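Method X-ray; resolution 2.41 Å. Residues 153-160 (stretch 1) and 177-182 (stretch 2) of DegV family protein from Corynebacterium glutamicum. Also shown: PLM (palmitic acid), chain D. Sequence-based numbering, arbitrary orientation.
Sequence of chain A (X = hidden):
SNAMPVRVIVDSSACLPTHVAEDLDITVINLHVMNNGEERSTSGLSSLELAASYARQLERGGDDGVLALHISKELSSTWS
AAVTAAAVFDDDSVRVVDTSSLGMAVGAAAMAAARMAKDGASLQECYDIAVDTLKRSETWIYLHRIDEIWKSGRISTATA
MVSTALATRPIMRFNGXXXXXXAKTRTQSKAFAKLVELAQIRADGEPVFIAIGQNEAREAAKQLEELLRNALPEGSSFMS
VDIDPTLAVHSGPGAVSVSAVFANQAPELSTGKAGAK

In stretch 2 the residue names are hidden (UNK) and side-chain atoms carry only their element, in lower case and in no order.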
# COMPACT_ATOMS: atom_id res chain seq x y z
N GLY A 153 -11.26 -11.49 -7.36
CA GLY A 153 -11.24 -11.08 -8.75
C GLY A 153 -9.92 -10.46 -9.16
O GLY A 153 -9.78 -10.00 -10.29
N ARG A 154 -8.94 -10.40 -8.26
CA ARG A 154 -7.70 -9.70 -8.57
C ARG A 154 -6.58 -10.64 -9.04
O ARG A 154 -5.45 -10.20 -9.23
CB ARG A 154 -7.24 -8.89 -7.36
CG ARG A 154 -7.86 -7.50 -7.27
CD ARG A 154 -9.29 -7.56 -6.75
NE ARG A 154 -9.78 -6.22 -6.53
CZ ARG A 154 -10.98 -5.94 -6.01
NH1 ARG A 154 -11.82 -6.91 -5.63
NH2 ARG A 154 -11.32 -4.68 -5.85
N ILE A 155 -6.89 -11.92 -9.17
CA ILE A 155 -5.99 -12.86 -9.78
C ILE A 155 -6.49 -13.06 -11.20
O ILE A 155 -7.58 -13.61 -11.41
CB ILE A 155 -6.02 -14.24 -9.08
CG1 ILE A 155 -5.88 -14.12 -7.56
CG2 ILE A 155 -4.98 -15.19 -9.71
CD1 ILE A 155 -4.53 -13.60 -7.10
N SER A 156 -5.72 -12.62 -12.18
CA SER A 156 -6.06 -12.89 -13.59
C SER A 156 -6.00 -14.40 -13.85
O SER A 156 -5.29 -15.15 -13.13
CB SER A 156 -5.10 -12.16 -14.53
OG SER A 156 -3.86 -12.84 -14.55
N THR A 157 -6.74 -14.84 -14.87
CA THR A 157 -6.74 -16.25 -15.28
C THR A 157 -5.40 -16.68 -15.89
O THR A 157 -4.98 -17.83 -15.72
CB THR A 157 -7.90 -16.57 -16.23
OG1 THR A 157 -7.89 -15.66 -17.33
CG2 THR A 157 -9.24 -16.45 -15.47
N ALA A 158 -4.75 -15.74 -16.59
CA ALA A 158 -3.36 -15.90 -17.00
C ALA A 158 -2.47 -16.29 -15.79
O ALA A 158 -1.64 -17.19 -15.89
CB ALA A 158 -2.86 -14.63 -17.67
N THR A 159 -2.67 -15.62 -14.66
CA THR A 159 -1.94 -15.95 -13.43
C THR A 159 -2.34 -17.34 -12.87
O THR A 159 -1.47 -18.15 -12.52
CB THR A 159 -2.07 -14.82 -12.32
OG1 THR A 159 -1.67 -13.56 -12.86
CG2 THR A 159 -1.21 -15.13 -11.10
N ALA A 160 -3.64 -17.60 -12.78
CA ALA A 160 -4.11 -18.90 -12.27
C ALA A 160 -5.52 -19.20 -12.79
O ALA A 160 -6.47 -18.49 -12.47
CB ALA A 160 -4.05 -18.93 -10.72
N UNK A 177 1.55 -2.97 -11.11
CA UNK A 177 0.18 -2.92 -10.56
C UNK A 177 -0.52 -4.27 -10.32
O UNK A 177 -1.21 -4.45 -9.28
N UNK A 178 -0.35 -5.19 -11.29
CA UNK A 178 -0.99 -6.50 -11.32
C UNK A 178 -0.38 -7.54 -10.29
O UNK A 178 0.78 -7.43 -9.83
n UNK A 178 -5.72 -5.75 -14.01
n UNK A 178 -4.12 -7.40 -13.71
n UNK A 178 -5.60 -6.88 -12.01
c UNK A 178 -1.82 -8.41 -13.09
c UNK A 178 -3.40 -8.44 -12.95
c UNK A 178 -1.07 -7.01 -12.78
c UNK A 178 -5.15 -6.69 -13.25
N UNK A 179 -1.19 -8.52 -9.92
CA UNK A 179 -0.85 -9.42 -8.83
C UNK A 179 -0.27 -10.76 -9.32
O UNK A 179 -0.91 -11.45 -10.08
c UNK A 179 -2.11 -9.69 -8.04
c UNK A 179 -1.85 -10.61 -6.93
se UNK A 179 -1.55 -9.61 -5.33
c UNK A 179 -3.43 -9.88 -4.91
N UNK A 180 0.92 -11.14 -8.87
CA UNK A 180 1.60 -12.29 -9.44
C UNK A 180 2.02 -13.27 -8.38
O UNK A 180 2.10 -12.92 -7.21
c UNK A 180 3.86 -10.71 -12.20
o UNK A 180 4.98 -10.86 -11.64
o UNK A 180 3.71 -10.37 -13.40
c UNK A 180 2.59 -10.95 -11.38
c UNK A 180 2.84 -11.82 -10.18
N UNK A 181 2.31 -14.51 -8.79
CA UNK A 181 2.80 -15.51 -7.84
C UNK A 181 4.32 -15.40 -7.82
O UNK A 181 5.00 -15.49 -8.86
c UNK A 181 0.47 -18.44 -9.05
c UNK A 181 2.83 -17.99 -7.06
c UNK A 181 2.39 -16.98 -8.18
c UNK A 181 0.88 -17.11 -8.44
N UNK A 182 4.85 -15.15 -6.63
CA UNK A 182 6.29 -15.08 -6.46
C UNK A 182 6.85 -16.43 -6.03
O UNK A 182 8.01 -16.69 -6.27
c UNK A 182 6.65 -13.99 -5.46
C1 PLM D . -12.06 -1.99 -3.66
O1 PLM D . -11.70 -1.48 -4.73
O2 PLM D . -13.07 -2.71 -3.66
C2 PLM D . -11.31 -1.79 -2.37
C3 PLM D . -9.93 -2.42 -2.52
C4 PLM D . -9.86 -3.92 -2.40
C5 PLM D . -8.53 -4.32 -3.03
C6 PLM D . -8.22 -5.78 -2.85
C7 PLM D . -6.91 -6.08 -3.55
C8 PLM D . -6.25 -7.39 -3.11
C9 PLM D . -5.61 -7.24 -1.72
CA PLM D . -4.49 -8.25 -1.47
CB PLM D . -4.18 -8.43 0.01
CC PLM D . -3.69 -7.19 0.77
CD PLM D . -2.18 -7.09 0.74
CE PLM D . -1.60 -6.34 1.92
CF PLM D . -0.99 -5.01 1.49
CG PLM D . 0.51 -5.06 1.22

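Position 177 has backbone atoms and nothing beyond them. Its phi is 74°, a positive value that favours a residue without a CB. Nothing in stretch 1 touches it. The residue is Gly177.

Position 178 carries seven side-chain atoms, four carbons and three nitrogens. Three carbons lead to a nitrogen, and then to a carbon that holds two more nitrogens. That forked end is a guanidinium. The third carbon of the side chain, the one before the first nitrogen, lies 4.4 Å from CB of Ser156. One terminal nitrogen is 4.3 Å from O of Arg154, which sits at the edge of the group, near its plane. This is Arg178. The distance from Arg178 NH2 to Arg154 O is long, and NH2 is hydrogen-bonded elsewhere in the structure.

Position 179 has an unbranched chain of two carbons, a selenium and a last carbon. Its CB points toward stretch 1 and lies 3.6 Å from O of Arg154. The second carbon is 4.0 Å from CD1 of Ile155, an apolar contact. The selenium settles the identity: selenomethionine, written here as Met179. The chain end turns to the palmitic acid, with Met179 CE 4.0 Å from PLM CA.

Position 180 has three carbons in a row, the third carrying two oxygens. The chain ends in a carboxylate. Its CA-to-CB bond points away from stretch 1, so the contact is through the backbone: CA is 4.3 Å from CG2 of Thr159. The length and the carboxylate make it Glu180.

Position 181 has four carbons, forked at the first, with one arm two carbons long. The side chain is beta-branched and purely hydrocarbon. The inner carbon of its longer arm is 3.9 Å from CG2 of Thr159. The residue is Ile181, and that carbon is CG1.

Position 182 has a single side-chain carbon. It is out of reach of stretch 1. The residue is Ala182.

The contact works by packing, and no hydrogen bond crosses it. Together the two stretches bury 330 Å². Met179 has the largest covered area and meets both Arg154 and Ile155. Thr159 packs its methyl on the strand, while its OG1 lies 3.6 Å from O of Met179. Within stretch 1, Ser156 OG and Thr159 OG1 share a hydrogen bond of 2.9 Å. A backbone hydrogen bond from Ala160 N to Ser156 O, 3.0 Å, closes the same turn. The fatty acid meets both stretches: besides Met179 CE, it reaches Arg154, with PLM C4 over one face of the guanidinium and PLM O1 3.4 Å from Arg154 NH2.

Stretch 2, residues 177-182: GRMEIA
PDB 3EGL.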